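Local coordinates for protein polymerase cofactor VP35 (Reston ebolavirus, PDB 3L2A) that blocks the host interferon response as part of viral immune evasion and, as a polymerase cofactor, supports viral RNA synthesis, probably binding double-stranded RNA through its interferon inhibitory domain, at residues 28-33 / 115-120; 11-16 / 34-39. One frame throughout, in Å; residues are numbered along the deposited sequence.

Overall arrangement
Helix 27-41 is common to both contacts. Through its first half, the helical part of the interferon inhibitory domain meets strand 113-118 of the small mixed sheet in contact 1; its second half packs on helix 10-19 in contact 2. The centres lie about 14 Å apart, and the two contacts touch where Val32 CG1, from segment 28-33, meets Lys14 CG at 3.9 Å, and where Cys115 CB meets Val34 CG2, from segment 34-39, at 4.2 Å. The Lys14 chain thus reaches the first half of the shared helix. A cysteine sulfur is the main meeting point each time, though it comes from the strand in contact 1 and from the shared helix in contact 2. A glycerol, probably from the crystallisation liquor, binds beside contact 1.

Contact 1 of 2, residues 28-33 / 115-120; sequences FHQLVQ and CLFKMQ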
loop_
_atom_site.group_PDB
_atom_site.type_symbol
_atom_site.label_atom_id
_atom_site.label_comp_id
_atom_site.label_asym_id
_atom_site.label_seq_id
_atom_site.Cartn_x
_atom_site.Cartn_y
_atom_site.Cartn_z
ATOM N N PHE A 28 -1.257 -5.231 -4.164
ATOM C CA PHE A 28 0.061 -5.012 -3.540
ATOM C C PHE A 28 0.877 -3.957 -4.255
ATOM O O PHE A 28 1.651 -3.223 -3.605
ATOM C CB PHE A 28 0.812 -6.339 -3.410
ATOM C CG PHE A 28 0.205 -7.230 -2.377
ATOM C CD1 PHE A 28 0.460 -7.016 -1.023
ATOM C CD2 PHE A 28 -0.695 -8.233 -2.754
ATOM C CE1 PHE A 28 -0.127 -7.814 -0.027
ATOM C CE2 PHE A 28 -1.300 -9.025 -1.783
ATOM C CZ PHE A 28 -1.031 -8.830 -0.423
ATOM N N HIS A 29 0.725 -3.865 -5.577
ATOM C CA HIS A 29 1.325 -2.734 -6.299
ATOM C C HIS A 29 0.741 -1.432 -5.783
ATOM O O HIS A 29 1.478 -0.478 -5.524
ATOM C CB HIS A 29 1.094 -2.875 -7.786
ATOM C CG HIS A 29 1.915 -3.966 -8.402
ATOM N ND1 HIS A 29 1.463 -5.262 -8.516
ATOM C CD2 HIS A 29 3.149 -3.945 -8.955
ATOM C CE1 HIS A 29 2.391 -5.998 -9.109
ATOM N NE2 HIS A 29 3.433 -5.224 -9.372
ATOM N N GLN A 30 -0.580 -1.405 -5.591
ATOM C CA GLN A 30 -1.216 -0.196 -5.058
ATOM C C GLN A 30 -0.708 0.088 -3.642
ATOM O O GLN A 30 -0.410 1.253 -3.288
ATOM C CB GLN A 30 -2.743 -0.296 -5.082
ATOM C CG GLN A 30 -3.418 0.992 -4.659
ATOM C CD GLN A 30 -3.124 2.152 -5.592
ATOM O OE1 GLN A 30 -2.527 3.162 -5.186
ATOM N NE2 GLN A 30 -3.521 2.012 -6.846
ATOM N N LEU A 31 -0.568 -0.977 -2.844
ATOM C CA LEU A 31 -0.024 -0.829 -1.479
ATOM C C LEU A 31 1.384 -0.267 -1.453
ATOM O O LEU A 31 1.675 0.576 -0.607
ATOM C CB LEU A 31 -0.123 -2.142 -0.700
ATOM C CG LEU A 31 0.283 -2.061 0.779
ATOM C CD1 LEU A 31 -0.435 -0.971 1.599
ATOM C CD2 LEU A 31 0.126 -3.420 1.401
ATOM N N VAL A 32 2.246 -0.695 -2.385
ATOM C CA VAL A 32 3.611 -0.140 -2.478
ATOM C C VAL A 32 3.523 1.369 -2.706
ATOM O O VAL A 32 4.218 2.138 -2.068
ATOM C CB VAL A 32 4.364 -0.806 -3.622
ATOM C CG1 VAL A 32 5.651 0.004 -4.037
ATOM C CG2 VAL A 32 4.730 -2.265 -3.244
ATOM N N GLN A 33 2.645 1.789 -3.624
ATOM C CA GLN A 33 2.508 3.234 -3.886
ATOM C C GLN A 33 2.045 4.015 -2.655
ATOM O O GLN A 33 2.560 5.112 -2.372
ATOM C CB GLN A 33 1.546 3.463 -5.042
ATOM C CG GLN A 33 2.020 2.794 -6.295
ATOM C CD GLN A 33 0.953 2.793 -7.366
ATOM O OE1 GLN A 33 0.346 3.826 -7.648
ATOM N NE2 GLN A 33 0.733 1.638 -7.980
ATOM N N CYS A 115 -6.482 1.726 0.121
ATOM C CA CYS A 115 -6.849 3.049 -0.311
ATOM C C CYS A 115 -8.349 3.025 -0.493
ATOM O O CYS A 115 -8.970 1.959 -0.410
ATOM C CB CYS A 115 -6.128 3.417 -1.611
ATOM S SG CYS A 115 -6.537 2.347 -3.042
ATOM N N LEU A 116 -8.915 4.198 -0.716
ATOM C CA LEU A 116 -10.354 4.328 -0.930
ATOM C C LEU A 116 -10.551 4.969 -2.278
ATOM O O LEU A 116 -10.002 6.025 -2.545
ATOM C CB LEU A 116 -10.952 5.218 0.144
ATOM C CG LEU A 116 -10.608 4.874 1.590
ATOM C CD1 LEU A 116 -11.247 5.876 2.515
ATOM C CD2 LEU A 116 -11.076 3.478 1.942
ATOM N N PHE A 117 -11.310 4.303 -3.143
ATOM C CA PHE A 117 -11.585 4.838 -4.459
ATOM C C PHE A 117 -12.917 5.540 -4.354
ATOM O O PHE A 117 -13.937 4.888 -4.135
ATOM C CB PHE A 117 -11.681 3.722 -5.493
ATOM C CG PHE A 117 -10.374 3.043 -5.782
ATOM C CD1 PHE A 117 -10.161 1.732 -5.383
ATOM C CD2 PHE A 117 -9.358 3.722 -6.468
ATOM C CE1 PHE A 117 -8.971 1.075 -5.667
ATOM C CE2 PHE A 117 -8.143 3.079 -6.761
ATOM C CZ PHE A 117 -7.953 1.750 -6.355
ATOM N N LYS A 118 -12.916 6.857 -4.495
ATOM C CA LYS A 118 -14.168 7.596 -4.449
ATOM C C LYS A 118 -14.704 7.827 -5.850
ATOM O O LYS A 118 -14.062 8.487 -6.678
ATOM C CB LYS A 118 -14.010 8.937 -3.722
ATOM C CG LYS A 118 -15.267 9.782 -3.752
ATOM C CD LYS A 118 -15.376 10.656 -2.531
ATOM C CE LYS A 118 -16.749 11.315 -2.449
ATOM N NZ LYS A 118 -16.802 12.156 -1.225
ATOM N N MET A 119 -15.888 7.272 -6.113
ATOM C CA MET A 119 -16.443 7.383 -7.456
ATOM C C MET A 119 -17.459 8.512 -7.607
ATOM O O MET A 119 -17.753 9.264 -6.660
ATOM C CB MET A 119 -16.992 6.014 -7.892
ATOM C CG MET A 119 -15.919 4.905 -7.880
ATOM S SD MET A 119 -16.539 3.233 -8.076
ATOM C CE MET A 119 -17.652 3.134 -6.670
ATOM N N GLN A 120 -17.935 8.701 -8.831
ATOM C CA GLN A 120 -18.795 9.830 -9.154
ATOM C C GLN A 120 -20.123 9.867 -8.397
ATOM O O GLN A 120 -20.562 10.947 -7.976
ATOM C CB GLN A 120 -18.999 9.938 -10.666
ATOM C CG GLN A 120 -17.686 10.175 -11.415
ATOM C CD GLN A 120 -17.943 10.551 -12.929
ATOM O OE1 GLN A 120 -17.031 11.366 -13.417
ATOM N NE2 GLN A 120 -19.181 10.025 -13.663
#
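The seam between the helical subdomain and the small mixed sheet of the interferon inhibitory domain is where Gln30, on helix 27-41, meets Cys115 and Phe117 on strand 113-118. Gln30 reaches over with its aliphatic part: CG lies 3.8 Å from Cys115 SG. With CG anti to the backbone N (chi1 -175°), the methylene reaches the sulfur, and the bend at chi2 (63°) brings the amide round to the Phe117 rim. There the amide nitrogen lies near the ring plane, with NE2 4.5 Å from CZ, so it does not sit over the aromatic face. Cys115 and Phe117 are two residues apart and project from the same side of the strand, which lets the sulfur lie 3.6 Å above the plane of the Phe117 ring, displaced toward its rim. Sulfur and ring together make the surface that Gln30 borders. Leu127 of strand 124-128 and Ile84 of strand 83-85 also touch the Gln30 side chain, so it lies across neighbouring strands of the sheet. In this crystal its OE1 is hydrogen-bonded to a glycerol, probably from the crystallisation liquor. Chemically, then, helix and strand meet here through methylene against sulfur, an apolar join of modest size, 86 Å² in all, with the amide at the ring edge and no polar bond tying the two segments together.

Contact 2 of 2, residues 11-16 / 34-39; sequences KDLKEI and VICKIG
Helices 10-19 and 27-41 run in broadly opposing directions here, clearly inclined to one another, and these segments come closest at Lys14 and Cys36, whose CA atoms are 6.6 Å apart. At that spacing a small side chain fits between the backbones, and Cys36 supplies it. Its CB leaves the backbone toward helix 10-19, and with chi1 at -69° the sulfur stands anti to the carbonyl carbon and is set against the neighbouring helix. There SG rests on the main chain of Lys14, 3.8 Å from N and 4.0 Å from CA, and CB of the same lysine is 4.2 Å away. Leu13 closes in beside it with CG and its CD2 branch, each 4.1 Å from SG. The leucine also touches Leu45, Ile48 and His49 of helix 45-57, so the cysteine joins a cluster to which three helices contribute. Lys14 meets Cys36 with the root of its side chain alone; the extended chain then leads away from segment 34-39, its CG passing Val32 earlier on the same helix. Along helix 10-19, Lys11 NZ and Glu15 OE2 form a salt bridge of 3.6 Å one turn apart. What passes between the two segments is thus apolar and dispersive: a thiol set on backbone and leucine in a buried spot, while no charged group of Lys11, Lys14 or Glu15 touches segment 34-39.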
loop_
_atom_site.group_PDB
_atom_site.type_symbol
_atom_site.label_atom_id
_atom_site.label_comp_id
_atom_site.label_asym_id
_atom_site.label_seq_id
_atom_site.Cartn_x
_atom_site.Cartn_y
_atom_site.Cartn_z
ATOM N N LYS A 11 11.336 6.726 -5.239
ATOM C CA LYS A 11 11.380 6.088 -6.558
ATOM C C LYS A 11 12.132 4.759 -6.460
ATOM O O LYS A 11 11.673 3.745 -6.968
ATOM C CB LYS A 11 12.057 7.028 -7.569
ATOM C CG LYS A 11 12.203 6.460 -8.973
ATOM C CD LYS A 11 13.054 7.381 -9.859
ATOM C CE LYS A 11 13.324 6.733 -11.202
ATOM N NZ LYS A 11 12.048 6.483 -11.968
ATOM N N ASP A 12 13.290 4.771 -5.801
ATOM C CA ASP A 12 14.098 3.549 -5.696
ATOM C C ASP A 12 13.459 2.486 -4.805
ATOM O O ASP A 12 13.548 1.275 -5.100
ATOM C CB ASP A 12 15.526 3.873 -5.239
ATOM C CG ASP A 12 16.349 4.541 -6.330
ATOM O OD1 ASP A 12 15.849 4.692 -7.479
ATOM O OD2 ASP A 12 17.512 4.895 -6.047
ATOM N N LEU A 13 12.809 2.911 -3.718
ATOM C CA LEU A 13 12.095 1.938 -2.878
ATOM C C LEU A 13 10.933 1.269 -3.608
ATOM O O LEU A 13 10.745 0.053 -3.505
ATOM C CB LEU A 13 11.636 2.579 -1.561
ATOM C CG LEU A 13 11.044 1.592 -0.572
ATOM C CD1 LEU A 13 12.033 0.496 -0.161
ATOM C CD2 LEU A 13 10.590 2.408 0.629
ATOM N N LYS A 14 10.149 2.060 -4.346
ATOM C CA LYS A 14 9.070 1.520 -5.177
ATOM C C LYS A 14 9.631 0.462 -6.130
ATOM O O LYS A 14 9.068 -0.623 -6.278
ATOM C CB LYS A 14 8.378 2.638 -5.939
ATOM C CG LYS A 14 7.265 2.132 -6.862
ATOM C CD LYS A 14 6.744 3.221 -7.750
ATOM C CE LYS A 14 5.826 2.643 -8.805
ATOM N NZ LYS A 14 4.973 3.710 -9.405
ATOM N N GLU A 15 10.765 0.769 -6.766
ATOM C CA GLU A 15 11.365 -0.133 -7.738
ATOM C C GLU A 15 11.797 -1.428 -7.091
ATOM O O GLU A 15 11.505 -2.504 -7.621
ATOM C CB GLU A 15 12.538 0.556 -8.436
ATOM C CG GLU A 15 12.092 1.653 -9.383
ATOM C CD GLU A 15 13.272 2.391 -10.038
ATOM O OE1 GLU A 15 14.435 2.124 -9.652
ATOM O OE2 GLU A 15 13.023 3.224 -10.952
ATOM N N ILE A 16 12.450 -1.352 -5.928
ATOM C CA ILE A 16 12.811 -2.565 -5.171
ATOM C C ILE A 16 11.568 -3.413 -4.842
ATOM O O ILE A 16 11.571 -4.646 -4.979
ATOM C CB ILE A 16 13.545 -2.207 -3.850
ATOM C CG1 ILE A 16 14.977 -1.740 -4.161
ATOM C CG2 ILE A 16 13.567 -3.390 -2.871
ATOM C CD1 ILE A 16 15.690 -1.116 -2.972
ATOM N N VAL A 34 1.091 3.442 -1.933
ATOM C CA VAL A 34 0.511 4.060 -0.736
ATOM C C VAL A 34 1.600 4.180 0.328
ATOM O O VAL A 34 1.767 5.232 0.935
ATOM C CB VAL A 34 -0.691 3.238 -0.218
ATOM C CG1 VAL A 34 -1.089 3.654 1.219
ATOM C CG2 VAL A 34 -1.927 3.349 -1.198
ATOM N N ILE A 35 2.350 3.102 0.520
ATOM C CA ILE A 35 3.432 3.068 1.542
ATOM C C ILE A 35 4.524 4.038 1.169
ATOM O O ILE A 35 5.034 4.780 2.029
ATOM C CB ILE A 35 3.979 1.632 1.648
ATOM C CG1 ILE A 35 2.946 0.761 2.396
ATOM C CG2 ILE A 35 5.368 1.585 2.320
ATOM C CD1 ILE A 35 3.326 -0.768 2.418
ATOM N N CYS A 36 4.929 4.040 -0.105
ATOM C CA CYS A 36 6.007 4.948 -0.496
ATOM C C CYS A 36 5.614 6.428 -0.401
ATOM O O CYS A 36 6.445 7.258 -0.045
ATOM C CB CYS A 36 6.562 4.630 -1.885
ATOM S SG CYS A 36 7.448 3.103 -1.912
ATOM N N LYS A 37 4.380 6.760 -0.759
ATOM C CA LYS A 37 3.904 8.145 -0.586
ATOM C C LYS A 37 3.900 8.557 0.894
ATOM O O LYS A 37 4.406 9.630 1.263
ATOM C CB LYS A 37 2.498 8.303 -1.187
ATOM C CG LYS A 37 2.019 9.733 -1.079
ATOM C CD LYS A 37 0.820 10.019 -1.970
ATOM C CE LYS A 37 0.695 11.529 -2.188
ATOM N NZ LYS A 37 0.818 12.292 -0.923
ATOM N N ILE A 38 3.353 7.698 1.755
ATOM C CA ILE A 38 3.282 8.029 3.178
ATOM C C ILE A 38 4.722 8.106 3.738
ATOM O O ILE A 38 5.079 9.012 4.493
ATOM C CB ILE A 38 2.396 7.008 3.929
ATOM C CG1 ILE A 38 0.923 7.289 3.599
ATOM C CG2 ILE A 38 2.652 7.098 5.431
ATOM C CD1 ILE A 38 0.012 6.091 3.856
ATOM N N GLY A 39 5.567 7.173 3.325
ATOM C CA GLY A 39 6.974 7.189 3.748
ATOM C C GLY A 39 7.676 8.466 3.334
ATOM O O GLY A 39 8.366 9.105 4.138
#